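Local coordinates for tRNA (cytosine(72)-C(5))-methyltransferase (Pyrococcus horikoshii, PDB 5ZVE), which methylates the C5 position of cytosine 72 in several tRNAs, using S-adenosyl-L-methionine as the methyl donor, at residues Tyr37-Thr42 / Thr212-Gln217; Leu219-Glu224 / Val247-Leu252. All blocks are in the same frame, centred on the assembly; numbering follows the deposited sequence.

Contact 1. Residues Tyr37-Thr42 / Thr212-Gln217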
ATOM      1  N   TYR A  37      -9.584  -1.339   2.835  1.00 20.34           N
ATOM      2  CA  TYR A  37      -9.691  -2.799   2.841  1.00 20.95           C
ATOM      3  C   TYR A  37      -8.783  -3.462   3.877  1.00 22.06           C
ATOM      4  O   TYR A  37      -7.715  -2.950   4.217  1.00 20.64           O
ATOM      5  CB  TYR A  37      -9.365  -3.362   1.456  1.00 15.59           C
ATOM      6  CG  TYR A  37     -10.545  -3.452   0.511  1.00 18.04           C
ATOM      7  CD1 TYR A  37     -10.905  -2.376  -0.292  1.00 18.84           C
ATOM      8  CD2 TYR A  37     -11.294  -4.617   0.418  1.00 17.52           C
ATOM      9  CE1 TYR A  37     -11.984  -2.457  -1.158  1.00 19.40           C
ATOM     10  CE2 TYR A  37     -12.375  -4.709  -0.447  1.00 18.40           C
ATOM     11  CZ  TYR A  37     -12.713  -3.628  -1.232  1.00 18.83           C
ATOM     12  OH  TYR A  37     -13.786  -3.719  -2.088  1.00 19.02           O
ATOM     13  N   ILE A  38      -9.230  -4.603   4.383  1.00 19.05           N
ATOM     14  CA  ILE A  38      -8.405  -5.459   5.221  1.00 19.01           C
ATOM     15  C   ILE A  38      -8.530  -6.887   4.723  1.00 22.58           C
ATOM     16  O   ILE A  38      -9.528  -7.244   4.094  1.00 20.05           O
ATOM     17  CB  ILE A  38      -8.817  -5.401   6.700  1.00 19.88           C
ATOM     18  CG1 ILE A  38     -10.236  -5.965   6.876  1.00 20.48           C
ATOM     19  CG2 ILE A  38      -8.719  -3.980   7.225  1.00 17.39           C
ATOM     20  CD1 ILE A  38     -10.720  -5.999   8.308  1.00 19.64           C
ATOM     21  N   ARG A  39      -7.522  -7.708   4.994  1.00 24.88           N
ATOM     22  CA  ARG A  39      -7.626  -9.114   4.639  1.00 27.34           C
ATOM     23  C   ARG A  39      -8.016  -9.945   5.846  1.00 22.09           C
ATOM     24  O   ARG A  39      -7.384  -9.867   6.891  1.00 24.87           O
ATOM     25  CB  ARG A  39      -6.313  -9.639   4.051  1.00 25.46           C
ATOM     26  CG  ARG A  39      -6.420 -11.079   3.556  1.00 23.94           C
ATOM     27  CD  ARG A  39      -5.109 -11.616   3.006  1.00 21.55           C
ATOM     28  NE  ARG A  39      -4.168 -12.008   4.054  1.00 23.56           N
ATOM     29  CZ  ARG A  39      -2.999 -11.418   4.286  1.00 25.03           C
ATOM     30  NH1 ARG A  39      -2.600 -10.403   3.530  1.00 24.12           N
ATOM     31  NH2 ARG A  39      -2.222 -11.854   5.268  1.00 23.67           N
ATOM     32  N   VAL A  40      -9.069 -10.737   5.699  1.00 24.67           N
ATOM     33  CA  VAL A  40      -9.425 -11.699   6.731  1.00 27.90           C
ATOM     34  C   VAL A  40      -8.398 -12.820   6.752  1.00 25.36           C
ATOM     35  O   VAL A  40      -8.176 -13.484   5.740  1.00 21.76           O
ATOM     36  CB  VAL A  40     -10.826 -12.299   6.502  1.00 25.05           C
ATOM     37  CG1 VAL A  40     -11.179 -13.248   7.628  1.00 22.20           C
ATOM     38  CG2 VAL A  40     -11.860 -11.198   6.364  1.00 15.97           C
ATOM     39  N   ASN A  41      -7.769 -13.029   7.902  1.00 25.85           N
ATOM     40  CA  ASN A  41      -6.812 -14.114   8.039  1.00 23.78           C
ATOM     41  C   ASN A  41      -7.538 -15.426   8.278  1.00 27.34           C
ATOM     42  O   ASN A  41      -7.763 -15.826   9.419  1.00 24.51           O
ATOM     43  CB  ASN A  41      -5.822 -13.839   9.172  1.00 25.17           C
ATOM     44  CG  ASN A  41      -4.808 -14.955   9.340  1.00 26.10           C
ATOM     45  OD1 ASN A  41      -4.651 -15.798   8.461  1.00 24.80           O
ATOM     46  ND2 ASN A  41      -4.112 -14.961  10.467  1.00 31.04           N
ATOM     47  N   THR A  42      -7.888 -16.101   7.189  1.00 28.32           N
ATOM     48  CA  THR A  42      -8.613 -17.360   7.259  1.00 23.13           C
ATOM     49  C   THR A  42      -7.817 -18.497   7.910  1.00 27.64           C
ATOM     50  O   THR A  42      -8.325 -19.604   8.058  1.00 31.14           O
ATOM     51  CB  THR A  42      -9.055 -17.803   5.860  1.00 29.33           C
ATOM     52  OG1 THR A  42      -7.923 -17.785   4.977  1.00 29.40           O
ATOM     53  CG2 THR A  42     -10.120 -16.861   5.322  1.00 26.06           C
ATOM     54  N   THR A 212       2.972 -12.142   1.075  1.00 21.88           N
ATOM     55  CA  THR A 212       3.507 -13.442   1.464  1.00 26.86           C
ATOM     56  C   THR A 212       2.540 -14.199   2.375  1.00 25.70           C
ATOM     57  O   THR A 212       2.260 -15.379   2.158  1.00 28.36           O
ATOM     58  CB  THR A 212       4.856 -13.310   2.175  1.00 27.50           C
ATOM     59  OG1 THR A 212       5.773 -12.608   1.328  1.00 31.81           O
ATOM     60  CG2 THR A 212       5.421 -14.685   2.494  1.00 27.81           C
ATOM     61  N   THR A 213       2.019 -13.510   3.383  1.00 26.26           N
ATOM     62  CA  THR A 213       1.132 -14.143   4.351  1.00 29.63           C
ATOM     63  C   THR A 213      -0.226 -14.471   3.729  1.00 27.20           C
ATOM     64  O   THR A 213      -0.893 -15.416   4.145  1.00 26.72           O
ATOM     65  CB  THR A 213       0.945 -13.261   5.605  1.00 26.06           C
ATOM     66  OG1 THR A 213       0.568 -11.931   5.223  1.00 24.47           O
ATOM     67  CG2 THR A 213       2.246 -13.200   6.396  1.00 28.28           C
ATOM     68  N   HIS A 214      -0.625 -13.696   2.728  1.00 28.14           N
ATOM     69  CA  HIS A 214      -1.840 -13.992   1.978  1.00 26.44           C
ATOM     70  C   HIS A 214      -1.694 -15.316   1.223  1.00 27.40           C
ATOM     71  O   HIS A 214      -2.608 -16.141   1.220  1.00 25.43           O
ATOM     72  CB  HIS A 214      -2.165 -12.845   1.016  1.00 24.05           C
ATOM     73  CG  HIS A 214      -3.512 -12.950   0.373  1.00 22.16           C
ATOM     74  ND1 HIS A 214      -3.955 -12.054  -0.574  1.00 24.24           N
ATOM     75  CD2 HIS A 214      -4.517 -13.844   0.545  1.00 25.18           C
ATOM     76  CE1 HIS A 214      -5.173 -12.392  -0.964  1.00 25.80           C
ATOM     77  NE2 HIS A 214      -5.536 -13.473  -0.298  1.00 25.42           N
ATOM     78  N   ILE A 215      -0.539 -15.516   0.593  1.00 26.80           N
ATOM     79  CA  ILE A 215      -0.228 -16.784  -0.065  1.00 24.24           C
ATOM     80  C   ILE A 215      -0.296 -17.933   0.935  1.00 24.05           C
ATOM     81  O   ILE A 215      -0.820 -19.011   0.640  1.00 24.30           O
ATOM     82  CB  ILE A 215       1.170 -16.767  -0.719  1.00 25.45           C
ATOM     83  CG1 ILE A 215       1.271 -15.645  -1.749  1.00 25.59           C
ATOM     84  CG2 ILE A 215       1.467 -18.103  -1.381  1.00 21.54           C
ATOM     85  CD1 ILE A 215       0.529 -15.919  -3.033  1.00 28.14           C
ATOM     86  N   ALA A 216       0.228 -17.682   2.129  1.00 26.55           N
ATOM     87  CA  ALA A 216       0.261 -18.685   3.186  1.00 31.69           C
ATOM     88  C   ALA A 216      -1.138 -19.151   3.588  1.00 30.73           C
ATOM     89  O   ALA A 216      -1.352 -20.339   3.819  1.00 31.64           O
ATOM     90  CB  ALA A 216       1.005 -18.141   4.395  1.00 27.20           C
ATOM     91  N   GLN A 217      -2.093 -18.228   3.662  1.00 29.59           N
ATOM     92  CA  GLN A 217      -3.454 -18.612   4.038  1.00 28.67           C
ATOM     93  C   GLN A 217      -4.192 -19.258   2.862  1.00 28.86           C
ATOM     94  O   GLN A 217      -5.048 -20.117   3.063  1.00 28.40           O
ATOM     95  CB  GLN A 217      -4.240 -17.413   4.585  1.00 26.87           C
ATOM     96  CG  GLN A 217      -4.755 -16.425   3.557  1.00 23.66           C
ATOM     97  CD  GLN A 217      -5.459 -15.238   4.206  1.00 28.61           C
ATOM     98  OE1 GLN A 217      -4.900 -14.575   5.082  1.00 23.65           O
ATOM     99  NE2 GLN A 217      -6.697 -14.979   3.791  1.00 27.12           N
TER
HETATM  100  O   HOH W   1      -2.271 -14.727   6.893  1.00 28.16           O
HETATM  101  O   HOH W   2      -6.872 -20.251   4.950  1.00 26.22           O

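Contact 2. Residues Leu219-Glu224 / Val247-Leu252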
ATOM      1  N   LEU A 219      -2.688 -21.190   0.858  1.00 33.10           N
ATOM      2  CA  LEU A 219      -2.112 -22.530   0.915  1.00 34.69           C
ATOM      3  C   LEU A 219      -2.603 -23.285   2.145  1.00 38.43           C
ATOM      4  O   LEU A 219      -2.359 -24.484   2.285  1.00 36.65           O
ATOM      5  CB  LEU A 219      -0.582 -22.461   0.922  1.00 35.28           C
ATOM      6  CG  LEU A 219       0.108 -21.977  -0.355  1.00 33.29           C
ATOM      7  CD1 LEU A 219       1.600 -22.238  -0.273  1.00 32.94           C
ATOM      8  CD2 LEU A 219      -0.487 -22.645  -1.575  1.00 32.96           C
ATOM      9  N   GLU A 220      -3.284 -22.560   3.029  1.00 35.13           N
ATOM     10  CA  GLU A 220      -3.778 -23.091   4.295  1.00 34.53           C
ATOM     11  C   GLU A 220      -2.611 -23.628   5.112  1.00 35.73           C
ATOM     12  O   GLU A 220      -2.686 -24.701   5.705  1.00 38.11           O
ATOM     13  CB  GLU A 220      -4.841 -24.166   4.061  1.00 36.60           C
ATOM     14  CG  GLU A 220      -6.106 -23.614   3.417  1.00 36.47           C
ATOM     15  CD  GLU A 220      -7.109 -24.695   3.065  1.00 43.03           C
ATOM     16  OE1 GLU A 220      -6.690 -25.854   2.867  1.00 42.85           O
ATOM     17  OE2 GLU A 220      -8.317 -24.384   2.980  1.00 45.63           O
ATOM     18  N   ASN A 221      -1.537 -22.843   5.131  1.00 36.08           N
ATOM     19  CA  ASN A 221      -0.317 -23.152   5.871  1.00 40.71           C
ATOM     20  C   ASN A 221       0.369 -24.447   5.432  1.00 37.16           C
ATOM     21  O   ASN A 221       1.195 -24.989   6.162  1.00 37.14           O
ATOM     22  CB  ASN A 221      -0.608 -23.193   7.376  1.00 34.95           C
ATOM     23  CG  ASN A 221      -0.104 -21.959   8.093  1.00 33.26           C
ATOM     24  OD1 ASN A 221       0.778 -21.263   7.593  1.00 35.78           O
ATOM     25  ND2 ASN A 221      -0.657 -21.680   9.268  1.00 33.77           N
ATOM     26  N   LYS A 222       0.025 -24.941   4.246  1.00 33.22           N
ATOM     27  CA  LYS A 222       0.722 -26.094   3.679  1.00 41.47           C
ATOM     28  C   LYS A 222       1.833 -25.643   2.729  1.00 43.75           C
ATOM     29  O   LYS A 222       1.886 -24.481   2.332  1.00 39.17           O
ATOM     30  CB  LYS A 222      -0.258 -27.009   2.945  1.00 43.41           C
ATOM     31  CG  LYS A 222      -1.552 -27.269   3.703  1.00 46.46           C
ATOM     32  CD  LYS A 222      -1.325 -28.130   4.936  1.00 46.09           C
ATOM     33  CE  LYS A 222      -1.014 -29.565   4.549  1.00 47.35           C
ATOM     34  NZ  LYS A 222      -2.024 -30.108   3.596  1.00 52.77           N
ATOM     35  N   GLY A 223       2.692 -26.575   2.330  1.00 44.14           N
ATOM     36  CA  GLY A 223       3.783 -26.257   1.428  1.00 39.33           C
ATOM     37  C   GLY A 223       4.858 -25.391   2.058  1.00 34.47           C
ATOM     38  O   GLY A 223       5.053 -25.398   3.275  1.00 31.25           O
ATOM     39  N   GLU A 224       5.577 -24.653   1.221  1.00 37.19           N
ATOM     40  CA  GLU A 224       6.596 -23.733   1.706  1.00 37.49           C
ATOM     41  C   GLU A 224       6.662 -22.500   0.815  1.00 37.54           C
ATOM     42  O   GLU A 224       6.520 -22.592  -0.407  1.00 34.10           O
ATOM     43  CB  GLU A 224       7.967 -24.422   1.772  1.00 38.64           C
ATOM     44  CG  GLU A 224       9.143 -23.478   2.037  1.00 41.94           C
ATOM     45  CD  GLU A 224      10.487 -24.190   2.058  1.00 52.81           C
ATOM     46  OE1 GLU A 224      10.972 -24.520   3.161  1.00 55.92           O
ATOM     47  OE2 GLU A 224      11.067 -24.405   0.971  1.00 52.65           O
ATOM     48  N   VAL A 247       1.299 -17.716  10.799  1.00 37.50           N
ATOM     49  CA  VAL A 247       1.837 -18.268   9.562  1.00 34.24           C
ATOM     50  C   VAL A 247       3.003 -19.217   9.851  1.00 34.92           C
ATOM     51  O   VAL A 247       3.981 -18.837  10.487  1.00 34.93           O
ATOM     52  CB  VAL A 247       2.296 -17.148   8.612  1.00 36.42           C
ATOM     53  CG1 VAL A 247       3.014 -17.730   7.411  1.00 32.86           C
ATOM     54  CG2 VAL A 247       1.101 -16.310   8.174  1.00 29.17           C
ATOM     55  N   LYS A 248       2.889 -20.455   9.387  1.00 34.84           N
ATOM     56  CA  LYS A 248       3.912 -21.468   9.634  1.00 41.32           C
ATOM     57  C   LYS A 248       4.496 -21.940   8.313  1.00 43.95           C
ATOM     58  O   LYS A 248       5.150 -22.977   8.234  1.00 41.99           O
ATOM     59  CB  LYS A 248       3.314 -22.649  10.399  1.00 40.43           C
ATOM     60  CG  LYS A 248       2.657 -22.259  11.710  1.00 42.21           C
ATOM     61  CD  LYS A 248       2.048 -23.463  12.403  1.00 50.30           C
ATOM     62  CE  LYS A 248       1.435 -23.086  13.740  1.00 52.59           C
ATOM     63  NZ  LYS A 248       0.996 -24.293  14.493  1.00 60.65           N
ATOM     64  N   ASN A 249       4.252 -21.144   7.282  1.00 43.96           N
ATOM     65  CA  ASN A 249       4.402 -21.580   5.909  1.00 40.83           C
ATOM     66  C   ASN A 249       5.628 -20.990   5.210  1.00 36.45           C
ATOM     67  O   ASN A 249       5.950 -21.349   4.078  1.00 38.63           O
ATOM     68  CB  ASN A 249       3.110 -21.229   5.161  1.00 33.24           C
ATOM     69  CG  ASN A 249       2.964 -21.981   3.872  1.00 44.48           C
ATOM     70  OD1 ASN A 249       3.568 -23.036   3.690  1.00 49.47           O
ATOM     71  ND2 ASN A 249       2.098 -21.489   2.996  1.00 45.20           N
ATOM     72  N   VAL A 250       6.312 -20.085   5.899  1.00 38.60           N
ATOM     73  CA  VAL A 250       7.247 -19.184   5.240  1.00 33.71           C
ATOM     74  C   VAL A 250       8.686 -19.338   5.718  1.00 37.96           C
ATOM     75  O   VAL A 250       8.950 -19.420   6.919  1.00 38.35           O
ATOM     76  CB  VAL A 250       6.813 -17.717   5.437  1.00 29.42           C
ATOM     77  CG1 VAL A 250       7.789 -16.775   4.777  1.00 35.54           C
ATOM     78  CG2 VAL A 250       5.425 -17.508   4.860  1.00 30.72           C
ATOM     79  N   LYS A 251       9.609 -19.389   4.761  1.00 36.24           N
ATOM     80  CA  LYS A 251      11.038 -19.361   5.049  1.00 40.56           C
ATOM     81  C   LYS A 251      11.640 -18.023   4.631  1.00 37.67           C
ATOM     82  O   LYS A 251      11.641 -17.672   3.449  1.00 37.43           O
ATOM     83  CB  LYS A 251      11.759 -20.510   4.342  1.00 38.30           C
ATOM     84  CG  LYS A 251      13.278 -20.458   4.463  1.00 48.02           C
ATOM     85  CD  LYS A 251      13.731 -20.567   5.913  1.00 49.39           C
ATOM     86  CE  LYS A 251      15.205 -20.938   6.017  1.00 41.06           C
ATOM     87  NZ  LYS A 251      16.056 -20.109   5.124  1.00 55.19           N
ATOM     88  N   LEU A 252      12.141 -17.278   5.610  1.00 35.85           N
ATOM     89  CA  LEU A 252      12.753 -15.980   5.354  1.00 38.61           C
ATOM     90  C   LEU A 252      14.224 -16.101   4.992  1.00 41.96           C
ATOM     91  O   LEU A 252      14.989 -16.782   5.671  1.00 45.10           O
ATOM     92  CB  LEU A 252      12.608 -15.066   6.573  1.00 38.21           C
ATOM     93  CG  LEU A 252      11.443 -14.077   6.619  1.00 40.36           C
ATOM     94  CD1 LEU A 252      10.155 -14.760   6.284  1.00 34.30           C
ATOM     95  CD2 LEU A 252      11.351 -13.462   7.997  1.00 30.35           C
TER

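Contact 1. Residues Tyr37-Thr42 / Thr212-Gln217
R39 on strand 35-40 reaches T213, H214 and Q217 of helix 210-218, making two directed hydrogen bonds, and a third runs back from Q217. NE gives its proton to Q217 OE1 at 2.9 Å. The acceptor lies near the guanidinium plane, but NE stands above the amide carbonyl, 63° out of its plane. The arginine chain runs straight to CD and bends at chi3 (78°), which turns NE to the glutamine. NH2 reaches T213 OG1 at 2.8 Å, a hydroxyl whose strongest partner is the carbonyl of G209. On the other half of the Q217 amide, NE2 donates to V40 O over 2.9 Å, within the plane of that carbonyl. One glutamine thus grips both an arginine side chain and a strand carbonyl.

The nonpolar part rests on H214. R39 CD lies over the imidazole face, 3.5 Å from the ring centroid, a CH-pi contact. The guanidinium and ring planes are only 7° apart, and the backbone N of H214 sits over a face of the guanidinium. NE2 of H214 is held by E69.

Water completes the contact at T42, where one molecule donates to Q217 O at 2.6 Å and pairs with T42 OG1 at 2.7 Å. An alanine in place of R39 would probably leave Q217 OE1 and T213 OG1 without this donor and strip the methylene cover from the H214 ring.

The strand belongs to the ferredoxin-like region and the helix to the methyltransferase region, so the contact joins two parts of the fold. R39 and T213 also meet L245 of helix 232-245, N41 bonds to L245 O, and H214 packs on helix 184-193, while R39 pairs through its backbone with Y180 of strand 179-181.

Contact 2. Residues Leu219-Glu224 / Val247-Leu252
N221 and N249 mark the closest backbone approach, their CA atoms 5.0 Å apart, where the turn that leaves helix 210-218 meets the loop leading into strand 250-254. L219 to K222 form a type I' beta turn, closed by K222 N donating to L219 O at 3.1 Å. E220, with positive phi, is the C-prime residue of the Schellman motif that ends the helix. Further on, E224 CA sets a CH...O contact against N249 O at 3.4 Å. Strands 225-229 and 250-254 then pair in parallel, N249 and K251 both bonding to I225 through the backbone.

The one assigned hydrogen bond across the contact runs from K248 N to N221 OD1, at 2.9 Å. It is nearly straight, 169° at the proton, although the donor rises 40° out of the carbonyl plane. The other half of that amide, ND2, bonds to G246 O, so N221 takes up one backbone donor and one backbone acceptor of the loop after helix 232-245. N221 OD1 also lies 3.4 Å from N249 CB, and the two amide planes stand almost perpendicular.

N249 has CG anti to its backbone N (chi1 -163°), and CG lies 3.9 Å from N221 C. The amide end lies against the backbone carbonyls of K222 and G223, and the side chains of L219 and N249 cross at about a right angle. K222 itself turns away, and its NZ forms a salt bridge with E197.

The amide of N221, working on backbone groups, supplies the defined polar link of this partly buried junction. Its bonds to G246 O and K248 N tie the turn after the helix to the loop that leads into strand 250-254, just before the neighbouring parallel strands of the Rossmann-like sheet.

How the contacts relate
Contacts 1 and 2 follow one another along the chain, contact 1 on helix 210-218 and contact 2 at the turn after it, their centres about 12 Å apart: 212-217 docks on the ferredoxin-like strand, and the following turn docks on 247-252. They touch directly through A216, whose O probably accepts a hydrogen bond from N221 N (2.8 Å) and whose CB packs on V247 CG1 at 3.6 Å. T212 CG2 and V250 CG2 add a packing contact at 3.7 Å. The S-adenosyl-L-methionine-binding residues 205-211 run into the start of this helix. Bound S-adenosyl-L-homocysteine lies about 7 Å from the side chain of T213 and about 12 Å from that of V247, so contact 1 is nearer the pocket.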